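Side-chain contacts in 3-oxo-glucose-6-phosphate:glutamate aminotransferase (Bacillus subtilis subsp. subtilis, PDB 4K2M), which catalyses the reversible pyridoxal phosphate-dependent transfer of an amino group from glutamate to 3-dehydro-glucose 6-phosphate, giving kanosamine 6-phosphate on the way to antibiotics: residues E106-V111 with E307-L312; E145-A150 with F177-D182; V170-Q175 with E406-Q411; Q227-T232 with T241-N246. All coordinates share one frame; numbering follows the deposited sequence.

How the interactions relate
All four contacts are apolar and mostly buried, yet their settings differ. Interactions 1 and 4 touch: Phe-108 meets Phe-245 and Leu-312 meets Ile-229, so the packing of interaction 1 on helix 103-116 continues into the core beside the cofactor. Interactions 2 and 3 form a second pair, about 11 Å between centres, on the opposite side of the chain's centre from interaction 1; backbone hydrogen bonds probably tie the loop residues 177-182 to 170-175. Interactions 2 and 4 reach the same central sheet. Interaction 4, nearest the chain's centre, also grips the bound adduct with polar side chains, whereas interactions 2 and 3 combine small aliphatic contacts with Asx turns in more exposed loops.

Interaction 1. Residues E106-V111 with E307-L312; sequences EQFEKV and ERMKYL
Met-309 supplies the whole share of segment 307-312 in the contact with Phe-108 and Val-111, and its chain can be followed outward from CB. CB and CG meet neither partner; they serve as a stem, and with CG anti to the backbone N (chi1 -158°) that stem carries the sulfur toward helix 103-116. There SD of Met-309 lies 3.5 Å from CG1 of Val-111, the two side chains running past each other in opposite directions. A nearly eclipsed last torsion (chi3 9°) curls the methyl CE of Met-309 back, so that it sits 3.6 Å from CG1 of Val-111 and 3.7 Å from CE1 of Phe-108. That methyl approaches the phenyl ring at its edge, close to its plane. The sulfur stands 5.4 Å from the ring centroid of Phe-108, on a line 66° from the ring normal. Methionine suits this place because its long, unbranched, polarisable chain can bend its methyl into the corner formed by a branched valine and the edge of a ring. Ile-38 packs on both Val-111 and Met-309, while Leu-306 of helix 299-308 also covers Phe-108 and Val-111. The arrangement is an oblique Met-aromatic contact where the 3-10 turn after helix 299-308 packs on helix 103-116 in an aspartate aminotransferase fold.

Interaction 2. Residues E145-A150 with F177-D182; sequences EVIMPA and FCIDPD
Ile-179 lays the tip of its side chain against Ile-147, Met-148 and Pro-149, and the closest part of this contact converges on that one methyl. CD1 of Ile-179 lies 4.1 Å from CG2 of Ile-147, at the same distance from the carbonyl carbon C of Met-148, and 4.3 Å from CD of Pro-149. The reach comes from the shape of the isoleucine: with chi1 at -173° and chi2 at 171° the chain runs out in a zigzag, which carries CD1 well out from the loop backbone. The side chains of Ile-147 and Ile-179 cross at about a right angle. Branched aliphatic groups suit such a spot, since they fill a buried surface without needing polar partners, and the proline ring adds a rigid apolar wall.

The other end of the loop is looser and more polar. Asp-180 is partly exposed and Asp-182 exposed; OD1 of Asp-180 accepts from the backbone N of Asp-182 at 3.0 Å. This Asx turn, whose donor approaches from above the carboxylate plane, shapes the chain as it leaves the packed part, and the carboxylate of Asp-182 reaches on to His-209.

Strand 145-148 itself runs between the parallel strands 192-195 and 166-169 of the central sheet. Met-148 turns away from the loop to pack on helix 154-163, while Ile-179, itself packed on Val-170 just after strand 166-169, meets Ile-147 and Pro-149.

Interaction 3. Residues V170-Q175 with E406-Q411; sequences VDINPQ and EKAHSQ. With EDO (1,2-ethanediol), chain G; EDO (1,2-ethanediol), chain D.
Ile-172 sets its terminal methyl on the side of helix 403-411, CD1 lying 4.0 Å from CB of Ala-408. Its CG1 occupies the position between the backbone N and the carbonyl carbon (chi1 56°), and from there the extended remainder of the chain carries CD1 to the helix. Beside it, CB of Pro-174 comes within 4.3 Å of CB of Ala-408, while the carbonyl O of Pro-174 is 4.1 Å from the same methyl. Alanine suits this place: its short side chain lets the loop approach until the CA atoms of Pro-174 and Ala-408 are only 5.6 Å apart.

The loop is shaped by its own polar groups. OD1 of Asn-173 accepts from the backbone N of Gln-175 at 2.8 Å, with the donor in the carbonyl plane, and so makes an Asx turn around Pro-174. Two ethanediol molecules, probably from the crystallisation liquor, lie at the margins: O1 of one shares a hydrogen bond of 2.7 Å with ND1 of His-409, and O2 of the other donates to the carbonyl O of Gln-175.

Asp-171 bonds residues of the first turn of helix 403-411: OD2 accepts from the backbone N of His-404 and OD1 pairs with the hydroxyl of Thr-405. The contact thus joins the loop after strand 166-169 to this helix, beside strand 353-356, whose Lys-356 bonds the carbonyl of Pro-174.

Interaction 4. Residues Q227-T232 with T241-N246; sequences QGIGLT and TTLSFN. With O1G (3-deoxy-3-[(E)-({3-hydroxy-2-methyl-5-[(phosphonooxy)methyl]pyridin-4-yl}methylidene)amino]-6-O-phosphono-alpha-D-gluco pyranose), chain C.
The phenyl ring of Phe-245 receives Ile-229 at its edge, near its plane, with CD1 of Ile-229 at 4.3 Å from CE1 of Phe-245. Two more aromatic rings meet it, that of Phe-108 edge-to-face and that of Phe-251 with the planes inclined at about 55°. Ile-229 also offers its branch point to the strand, CB standing 4.3 Å from CD2 of Leu-243. These apolar residues suit a fully buried place, and a type II turn from Gly-228 to Leu-231 presents Ile-229 to them; the positive phi of Gly-230 (107°) fits glycine.

The polar residues of the same segments hold the external aldimine. Gln-227, its chain extended beyond CG (chi2 179°), brings NE2 to the pyridine hydroxyl oxygen O3 of the adduct and donates to it at 2.6 Å, while its OE1 is fixed by the backbone of Tyr-201. OG of Ser-244 donates to the cofactor phosphate oxygen OP2 at 2.6 Å and accepts from the backbone N of Asn-246 at 3.0 Å, an ST turn. The amide of Asn-246 makes a weak bond to the sugar phosphate, and its OD1 accepts from NZ of Lys-249, the cofactor-attachment lysine, not attached here. Thr-100, Tyr-276 and Lys-284 of the second subunit also bond the adduct.

Strand 240-244 lies between strands 220-224 and 258-262. Helix 103-116 packs on Ile-229, Leu-243 and Phe-245, whereas Thr-242 faces helix 127-137.

Interaction 1. Residues E106-V111 with E307-L312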
# COMPACT_ATOMS: atom_id res chain seq x y z
N GLU A 106 8.14 11.59 -7.89
CA GLU A 106 7.88 12.79 -8.67
C GLU A 106 8.11 12.56 -10.17
O GLU A 106 7.36 13.08 -11.01
CB GLU A 106 8.76 13.95 -8.20
CG GLU A 106 8.23 15.34 -8.57
CD GLU A 106 9.32 16.40 -8.62
OE1 GLU A 106 10.05 16.56 -7.62
OE2 GLU A 106 9.45 17.06 -9.67
N GLN A 107 9.15 11.80 -10.50
CA GLN A 107 9.45 11.52 -11.91
C GLN A 107 8.36 10.67 -12.53
O GLN A 107 7.98 10.87 -13.69
CB GLN A 107 10.80 10.82 -12.06
CG GLN A 107 11.19 10.51 -13.50
CD GLN A 107 11.58 11.75 -14.30
OE1 GLN A 107 11.83 12.81 -13.73
NE2 GLN A 107 11.63 11.61 -15.62
N PHE A 108 7.85 9.70 -11.77
CA PHE A 108 6.79 8.82 -12.27
C PHE A 108 5.50 9.63 -12.44
O PHE A 108 4.79 9.50 -13.46
CB PHE A 108 6.60 7.64 -11.31
CG PHE A 108 5.56 6.65 -11.76
CD1 PHE A 108 5.69 5.97 -12.96
CD2 PHE A 108 4.45 6.40 -10.97
CE1 PHE A 108 4.72 5.05 -13.37
CE2 PHE A 108 3.47 5.47 -11.37
CZ PHE A 108 3.62 4.80 -12.56
N GLU A 109 5.20 10.50 -11.48
CA GLU A 109 4.01 11.34 -11.60
C GLU A 109 4.13 12.29 -12.79
O GLU A 109 3.17 12.47 -13.54
CB GLU A 109 3.73 12.10 -10.31
CG GLU A 109 3.34 11.17 -9.15
CD GLU A 109 3.31 11.90 -7.82
OE1 GLU A 109 4.07 12.88 -7.67
OE2 GLU A 109 2.53 11.48 -6.92
N LYS A 110 5.32 12.85 -12.99
CA LYS A 110 5.56 13.71 -14.15
C LYS A 110 5.39 12.98 -15.49
O LYS A 110 4.79 13.51 -16.44
CB LYS A 110 6.96 14.34 -14.06
CG LYS A 110 7.24 15.32 -15.18
CD LYS A 110 6.08 16.30 -15.34
CE LYS A 110 6.05 16.91 -16.74
NZ LYS A 110 7.36 17.53 -17.09
N VAL A 111 5.90 11.76 -15.59
CA VAL A 111 5.75 10.98 -16.82
C VAL A 111 4.28 10.64 -17.09
O VAL A 111 3.79 10.70 -18.23
CB VAL A 111 6.59 9.68 -16.73
CG1 VAL A 111 6.04 8.66 -17.67
CG2 VAL A 111 8.05 9.97 -17.06
N GLU A 307 10.37 1.52 -15.22
CA GLU A 307 10.91 0.48 -16.10
C GLU A 307 9.80 -0.22 -16.86
O GLU A 307 9.87 -0.37 -18.08
CB GLU A 307 11.71 -0.56 -15.32
CG GLU A 307 13.00 -0.05 -14.72
CD GLU A 307 13.88 0.64 -15.74
OE1 GLU A 307 14.04 0.11 -16.86
OE2 GLU A 307 14.38 1.74 -15.43
N ARG A 308 8.77 -0.67 -16.14
CA ARG A 308 7.74 -1.48 -16.79
C ARG A 308 6.94 -0.67 -17.79
O ARG A 308 6.39 -1.23 -18.73
CB ARG A 308 6.83 -2.17 -15.75
CG ARG A 308 7.62 -3.14 -14.85
CD ARG A 308 6.70 -4.11 -14.12
NE ARG A 308 6.15 -5.09 -15.05
CZ ARG A 308 5.20 -5.98 -14.79
NH1 ARG A 308 4.64 -6.04 -13.58
NH2 ARG A 308 4.83 -6.82 -15.75
N MET A 309 6.88 0.65 -17.59
CA MET A 309 6.12 1.51 -18.48
C MET A 309 6.70 1.52 -19.88
O MET A 309 5.99 1.85 -20.84
CB MET A 309 6.08 2.95 -17.95
CG MET A 309 4.91 3.78 -18.47
SD MET A 309 4.77 5.35 -17.58
CE MET A 309 6.30 5.26 -16.67
N LYS A 310 7.97 1.16 -20.01
CA LYS A 310 8.62 1.15 -21.32
C LYS A 310 7.99 0.14 -22.26
O LYS A 310 8.20 0.20 -23.48
CB LYS A 310 10.11 0.86 -21.16
CG LYS A 310 10.84 1.89 -20.32
CD LYS A 310 12.26 1.42 -20.02
CE LYS A 310 13.03 2.52 -19.29
NZ LYS A 310 14.41 2.08 -18.96
N TYR A 311 7.22 -0.78 -21.69
CA TYR A 311 6.60 -1.87 -22.44
C TYR A 311 5.13 -1.59 -22.77
O TYR A 311 4.51 -2.37 -23.50
CB TYR A 311 6.72 -3.20 -21.66
CG TYR A 311 8.15 -3.66 -21.46
CD1 TYR A 311 8.70 -4.69 -22.22
CD2 TYR A 311 8.96 -3.06 -20.50
CE1 TYR A 311 10.02 -5.10 -22.04
CE2 TYR A 311 10.29 -3.46 -20.31
CZ TYR A 311 10.81 -4.47 -21.08
OH TYR A 311 12.12 -4.84 -20.85
N LEU A 312 4.58 -0.49 -22.27
CA LEU A 312 3.12 -0.26 -22.35
C LEU A 312 2.53 -0.11 -23.75
O LEU A 312 1.54 -0.77 -24.09
CB LEU A 312 2.71 0.93 -21.46
CG LEU A 312 1.23 1.33 -21.49
CD1 LEU A 312 0.35 0.14 -21.09
CD2 LEU A 312 0.99 2.53 -20.56

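Interaction 2. Residues E145-A150 with F177-D182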
# COMPACT_ATOMS: atom_id res chain seq x y z
N GLU A 145 -24.76 10.59 -2.38
CA GLU A 145 -25.01 9.49 -3.30
C GLU A 145 -24.06 9.52 -4.49
O GLU A 145 -23.70 10.58 -5.02
CB GLU A 145 -26.48 9.47 -3.74
CG GLU A 145 -27.42 8.93 -2.66
CD GLU A 145 -28.89 9.05 -3.01
OE1 GLU A 145 -29.22 9.52 -4.13
OE2 GLU A 145 -29.72 8.67 -2.16
N VAL A 146 -23.65 8.33 -4.92
CA VAL A 146 -22.71 8.19 -6.03
C VAL A 146 -23.31 7.22 -7.02
O VAL A 146 -23.46 6.04 -6.70
CB VAL A 146 -21.37 7.59 -5.52
CG1 VAL A 146 -20.39 7.40 -6.71
CG2 VAL A 146 -20.75 8.47 -4.44
N ILE A 147 -23.69 7.71 -8.19
CA ILE A 147 -24.30 6.86 -9.20
C ILE A 147 -23.21 6.04 -9.90
O ILE A 147 -22.19 6.59 -10.35
CB ILE A 147 -25.08 7.70 -10.23
CG1 ILE A 147 -26.30 8.34 -9.54
CG2 ILE A 147 -25.51 6.84 -11.40
CD1 ILE A 147 -27.08 9.30 -10.48
N MET A 148 -23.40 4.73 -10.00
CA MET A 148 -22.34 3.85 -10.50
C MET A 148 -22.96 2.56 -11.00
O MET A 148 -24.13 2.25 -10.67
CB MET A 148 -21.31 3.56 -9.39
CG MET A 148 -21.90 2.96 -8.13
SD MET A 148 -20.63 2.64 -6.87
CE MET A 148 -19.74 1.28 -7.61
N PRO A 149 -22.19 1.78 -11.78
CA PRO A 149 -22.69 0.45 -12.19
C PRO A 149 -22.50 -0.60 -11.10
O PRO A 149 -21.69 -0.42 -10.17
CB PRO A 149 -21.83 0.12 -13.41
CG PRO A 149 -20.51 0.78 -13.09
CD PRO A 149 -20.87 2.07 -12.39
N ALA A 150 -23.21 -1.71 -11.23
CA ALA A 150 -23.14 -2.78 -10.24
C ALA A 150 -22.27 -3.96 -10.69
O ALA A 150 -22.22 -4.99 -10.00
CB ALA A 150 -24.55 -3.28 -9.92
N PHE A 177 -21.10 -3.07 -21.66
CA PHE A 177 -20.90 -3.37 -20.23
C PHE A 177 -20.62 -2.13 -19.37
O PHE A 177 -20.32 -2.26 -18.18
CB PHE A 177 -19.82 -4.43 -20.00
CG PHE A 177 -20.10 -5.74 -20.68
CD1 PHE A 177 -20.98 -6.66 -20.11
CD2 PHE A 177 -19.46 -6.06 -21.87
CE1 PHE A 177 -21.23 -7.88 -20.74
CE2 PHE A 177 -19.70 -7.26 -22.51
CZ PHE A 177 -20.60 -8.18 -21.94
N CYS A 178 -20.75 -0.95 -19.96
CA CYS A 178 -20.52 0.29 -19.22
C CYS A 178 -21.84 0.93 -18.83
O CYS A 178 -22.89 0.63 -19.41
CB CYS A 178 -19.70 1.28 -20.06
SG CYS A 178 -18.05 0.68 -20.41
N ILE A 179 -21.77 1.82 -17.84
CA ILE A 179 -22.96 2.48 -17.32
C ILE A 179 -23.77 3.14 -18.43
O ILE A 179 -23.22 3.81 -19.30
CB ILE A 179 -22.57 3.50 -16.22
CG1 ILE A 179 -23.80 4.08 -15.53
CG2 ILE A 179 -21.66 4.61 -16.77
CD1 ILE A 179 -23.42 4.92 -14.30
N ASP A 180 -25.08 2.91 -18.44
CA ASP A 180 -25.91 3.43 -19.52
C ASP A 180 -26.25 4.89 -19.22
O ASP A 180 -26.97 5.18 -18.26
CB ASP A 180 -27.18 2.58 -19.63
CG ASP A 180 -28.04 2.92 -20.85
OD1 ASP A 180 -27.79 3.95 -21.53
OD2 ASP A 180 -28.98 2.14 -21.12
N PRO A 181 -25.73 5.83 -20.03
CA PRO A 181 -25.95 7.23 -19.67
C PRO A 181 -27.43 7.55 -19.73
O PRO A 181 -27.90 8.45 -19.03
CB PRO A 181 -25.22 8.00 -20.78
CG PRO A 181 -24.27 7.01 -21.39
CD PRO A 181 -24.97 5.68 -21.28
N ASP A 182 -28.17 6.80 -20.53
CA ASP A 182 -29.61 6.99 -20.61
C ASP A 182 -30.37 6.53 -19.36
O ASP A 182 -31.59 6.68 -19.29
CB ASP A 182 -30.17 6.29 -21.84
CG ASP A 182 -29.78 6.99 -23.13
OD1 ASP A 182 -29.70 8.23 -23.13
OD2 ASP A 182 -29.56 6.29 -24.14

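Interaction 3. Residues V170-Q175 with E406-Q411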
# COMPACT_ATOMS: atom_id res chain seq x y z
N VAL A 170 -27.07 1.99 -11.21
CA VAL A 170 -27.88 2.09 -12.41
C VAL A 170 -27.41 1.09 -13.47
O VAL A 170 -26.27 0.60 -13.44
CB VAL A 170 -27.95 3.52 -12.99
CG1 VAL A 170 -28.33 4.52 -11.92
CG2 VAL A 170 -26.65 3.92 -13.60
N ASP A 171 -28.31 0.79 -14.40
CA ASP A 171 -28.12 -0.29 -15.36
C ASP A 171 -27.02 0.04 -16.36
O ASP A 171 -26.71 1.21 -16.60
CB ASP A 171 -29.44 -0.53 -16.11
CG ASP A 171 -29.78 -2.01 -16.26
OD1 ASP A 171 -28.96 -2.87 -15.86
OD2 ASP A 171 -30.88 -2.32 -16.78
N ILE A 172 -26.42 -1.00 -16.93
CA ILE A 172 -25.38 -0.84 -17.95
C ILE A 172 -25.97 -0.96 -19.34
O ILE A 172 -27.08 -1.43 -19.52
CB ILE A 172 -24.30 -1.93 -17.84
CG1 ILE A 172 -24.97 -3.31 -17.92
CG2 ILE A 172 -23.49 -1.75 -16.57
CD1 ILE A 172 -24.04 -4.47 -18.19
N ASN A 173 -25.19 -0.54 -20.34
CA ASN A 173 -25.49 -0.87 -21.72
C ASN A 173 -25.00 -2.32 -21.87
O ASN A 173 -23.86 -2.63 -21.57
CB ASN A 173 -24.73 0.11 -22.62
CG ASN A 173 -24.78 -0.25 -24.10
OD1 ASN A 173 -24.60 -1.41 -24.48
ND2 ASN A 173 -24.98 0.76 -24.94
N PRO A 174 -25.89 -3.24 -22.29
CA PRO A 174 -25.55 -4.66 -22.22
C PRO A 174 -24.59 -5.11 -23.31
O PRO A 174 -24.12 -6.26 -23.29
CB PRO A 174 -26.91 -5.37 -22.36
CG PRO A 174 -27.73 -4.40 -23.17
CD PRO A 174 -27.30 -3.03 -22.70
N GLN A 175 -24.30 -4.23 -24.26
CA GLN A 175 -23.29 -4.51 -25.28
C GLN A 175 -21.91 -4.01 -24.88
O GLN A 175 -20.90 -4.67 -25.16
CB GLN A 175 -23.67 -3.88 -26.62
CG GLN A 175 -24.57 -4.76 -27.49
CD GLN A 175 -25.90 -5.04 -26.84
OE1 GLN A 175 -26.62 -4.12 -26.45
NE2 GLN A 175 -26.23 -6.32 -26.69
N GLU A 406 -28.11 -7.65 -15.06
CA GLU A 406 -28.30 -9.04 -14.66
C GLU A 406 -28.26 -10.00 -15.85
O GLU A 406 -27.67 -11.09 -15.77
CB GLU A 406 -29.59 -9.18 -13.85
CG GLU A 406 -29.50 -8.61 -12.43
CD GLU A 406 -30.86 -8.22 -11.87
OE1 GLU A 406 -31.85 -8.85 -12.28
OE2 GLU A 406 -30.95 -7.28 -11.03
N LYS A 407 -28.89 -9.62 -16.95
CA LYS A 407 -28.89 -10.48 -18.13
C LYS A 407 -27.48 -10.59 -18.71
O LYS A 407 -26.99 -11.69 -18.96
CB LYS A 407 -29.87 -9.95 -19.19
CG LYS A 407 -30.01 -10.83 -20.45
CD LYS A 407 -30.32 -12.28 -20.07
CE LYS A 407 -30.52 -13.15 -21.32
NZ LYS A 407 -30.76 -14.59 -20.97
N ALA A 408 -26.79 -9.46 -18.87
CA ALA A 408 -25.44 -9.49 -19.43
C ALA A 408 -24.50 -10.26 -18.52
O ALA A 408 -23.62 -11.00 -18.98
CB ALA A 408 -24.92 -8.08 -19.66
N HIS A 409 -24.68 -10.09 -17.22
CA HIS A 409 -23.89 -10.80 -16.22
C HIS A 409 -23.98 -12.32 -16.36
O HIS A 409 -23.02 -13.04 -16.08
CB HIS A 409 -24.36 -10.39 -14.82
CG HIS A 409 -23.67 -11.13 -13.72
ND1 HIS A 409 -22.31 -11.07 -13.52
CD2 HIS A 409 -24.16 -11.94 -12.75
CE1 HIS A 409 -21.99 -11.81 -12.48
NE2 HIS A 409 -23.10 -12.35 -11.99
N SER A 410 -25.15 -12.80 -16.78
CA SER A 410 -25.38 -14.24 -16.93
C SER A 410 -24.86 -14.78 -18.26
O SER A 410 -24.75 -16.00 -18.45
CB SER A 410 -26.89 -14.55 -16.81
OG SER A 410 -27.56 -14.13 -17.98
N GLN A 411 -24.51 -13.88 -19.17
CA GLN A 411 -24.09 -14.30 -20.51
C GLN A 411 -22.60 -14.16 -20.76
O GLN A 411 -22.05 -14.83 -21.63
CB GLN A 411 -24.83 -13.47 -21.57
CG GLN A 411 -26.31 -13.77 -21.69
CD GLN A 411 -26.91 -13.05 -22.86
OE1 GLN A 411 -27.26 -11.88 -22.77
NE2 GLN A 411 -26.98 -13.74 -24.00
C1 EDO G . -20.62 -9.25 -15.77
O1 EDO G . -21.20 -8.80 -14.55
C2 EDO G . -20.89 -8.25 -16.89
O2 EDO G . -20.12 -7.07 -16.64
C1 EDO D . -19.81 -8.87 -26.37
O1 EDO D . -18.72 -8.21 -25.72
C2 EDO D . -21.02 -7.94 -26.34
O2 EDO D . -20.70 -6.74 -27.05

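Interaction 4. Residues Q227-T232 with T241-N246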
# COMPACT_ATOMS: atom_id res chain seq x y z
N GLN A 227 -8.86 -0.08 -15.24
CA GLN A 227 -8.57 -1.08 -16.28
C GLN A 227 -8.36 -0.44 -17.66
O GLN A 227 -8.28 -1.14 -18.66
CB GLN A 227 -9.72 -2.08 -16.39
CG GLN A 227 -9.83 -3.01 -15.18
CD GLN A 227 -10.99 -3.99 -15.30
OE1 GLN A 227 -11.63 -4.08 -16.35
NE2 GLN A 227 -11.27 -4.71 -14.22
N GLY A 228 -8.29 0.89 -17.71
CA GLY A 228 -8.35 1.59 -18.98
C GLY A 228 -7.14 2.41 -19.42
O GLY A 228 -7.26 3.24 -20.33
N ILE A 229 -5.97 2.19 -18.82
CA ILE A 229 -4.80 2.97 -19.26
C ILE A 229 -4.52 2.76 -20.75
O ILE A 229 -4.52 1.63 -21.24
CB ILE A 229 -3.54 2.70 -18.41
CG1 ILE A 229 -2.50 3.79 -18.71
CG2 ILE A 229 -2.98 1.29 -18.66
CD1 ILE A 229 -1.33 3.83 -17.74
N GLY A 230 -4.31 3.87 -21.46
CA GLY A 230 -4.05 3.86 -22.90
C GLY A 230 -5.25 4.37 -23.70
O GLY A 230 -5.14 4.65 -24.89
N LEU A 231 -6.42 4.48 -23.06
CA LEU A 231 -7.60 4.97 -23.78
C LEU A 231 -7.39 6.40 -24.28
O LEU A 231 -6.97 7.28 -23.54
CB LEU A 231 -8.86 4.91 -22.91
CG LEU A 231 -9.50 3.54 -22.68
CD1 LEU A 231 -10.58 3.64 -21.61
CD2 LEU A 231 -10.12 3.05 -23.97
N THR A 232 -7.66 6.62 -25.56
CA THR A 232 -7.59 7.95 -26.14
C THR A 232 -8.59 8.88 -25.45
O THR A 232 -9.75 8.50 -25.20
CB THR A 232 -7.89 7.88 -27.64
OG1 THR A 232 -6.79 7.23 -28.28
CG2 THR A 232 -8.08 9.28 -28.23
N THR A 241 -9.60 11.39 -12.67
CA THR A 241 -9.40 10.08 -13.30
C THR A 241 -8.60 9.20 -12.33
O THR A 241 -7.61 9.64 -11.76
CB THR A 241 -8.58 10.25 -14.60
OG1 THR A 241 -9.34 11.04 -15.54
CG2 THR A 241 -8.24 8.90 -15.23
N THR A 242 -9.01 7.95 -12.15
CA THR A 242 -8.22 7.06 -11.30
C THR A 242 -7.64 5.91 -12.10
O THR A 242 -8.28 5.39 -13.01
CB THR A 242 -9.04 6.51 -10.14
OG1 THR A 242 -10.12 5.73 -10.67
CG2 THR A 242 -9.61 7.66 -9.32
N LEU A 243 -6.43 5.50 -11.73
CA LEU A 243 -5.75 4.40 -12.38
C LEU A 243 -5.33 3.38 -11.34
O LEU A 243 -5.15 3.73 -10.18
CB LEU A 243 -4.49 4.89 -13.10
CG LEU A 243 -4.74 5.81 -14.30
CD1 LEU A 243 -3.43 6.38 -14.83
CD2 LEU A 243 -5.46 5.06 -15.41
N SER A 244 -5.18 2.13 -11.77
CA SER A 244 -4.54 1.09 -10.96
C SER A 244 -3.29 0.63 -11.68
O SER A 244 -3.29 0.51 -12.92
CB SER A 244 -5.44 -0.14 -10.80
OG SER A 244 -4.71 -1.19 -10.19
N PHE A 245 -2.23 0.35 -10.91
CA PHE A 245 -1.01 -0.24 -11.46
C PHE A 245 -0.78 -1.58 -10.80
O PHE A 245 0.35 -2.03 -10.64
CB PHE A 245 0.21 0.68 -11.24
CG PHE A 245 -0.01 2.07 -11.76
CD1 PHE A 245 -0.42 2.28 -13.07
CD2 PHE A 245 0.16 3.16 -10.92
CE1 PHE A 245 -0.64 3.58 -13.53
CE2 PHE A 245 -0.05 4.45 -11.37
CZ PHE A 245 -0.45 4.66 -12.68
N ASN A 246 -1.87 -2.22 -10.40
CA ASN A 246 -1.79 -3.60 -9.94
C ASN A 246 -1.11 -4.45 -11.04
O ASN A 246 -1.22 -4.16 -12.24
CB ASN A 246 -3.21 -4.08 -9.59
CG ASN A 246 -3.36 -5.58 -9.61
OD1 ASN A 246 -3.56 -6.17 -10.68
ND2 ASN A 246 -3.31 -6.21 -8.43
P O1G C . -6.50 -1.83 -7.13
C3A O1G C . -10.68 -2.72 -11.06
O3 O1G C . -10.61 -3.78 -11.90
C1 O1G C . -8.77 -8.69 -9.95
N1' O1G C . -11.60 -0.64 -10.42
C2 O1G C . -9.34 -7.32 -10.31
O2 O1G C . -9.70 -7.46 -11.73
C9A O1G C . -11.58 -1.67 -11.28
C2A O1G C . -12.53 -1.63 -12.46
C3 O1G C . -8.35 -6.16 -10.10
N3' O1G C . -9.17 -4.94 -10.24
O1 O1G C . -7.77 -9.12 -10.89
C4 O1G C . -7.63 -6.25 -8.73
O4 O1G C . -6.48 -5.41 -8.96
C4A O1G C . -9.83 -2.70 -9.97
C4B O1G C . -8.89 -3.81 -9.70
C5 O1G C . -7.09 -7.67 -8.58
O5 O1G C . -8.14 -8.64 -8.66
C5A O1G C . -9.88 -1.62 -9.09
C5T O1G C . -9.02 -1.44 -7.83
C6 O1G C . -6.54 -7.96 -7.21
C6A O1G C . -10.79 -0.61 -9.34
OP1 O1G C . -6.97 -1.27 -5.80
OP2 O1G C . -5.25 -1.18 -7.62
OP3 O1G C . -6.50 -3.37 -7.13
OP4 O1G C . -7.63 -1.34 -8.21
O6 O1G C . -5.82 -9.13 -7.10
P' O1G C . -4.57 -9.24 -6.10
OP6 O1G C . -3.56 -8.23 -6.59
OP7 O1G C . -5.06 -8.97 -4.69
OP8 O1G C . -4.12 -10.69 -6.30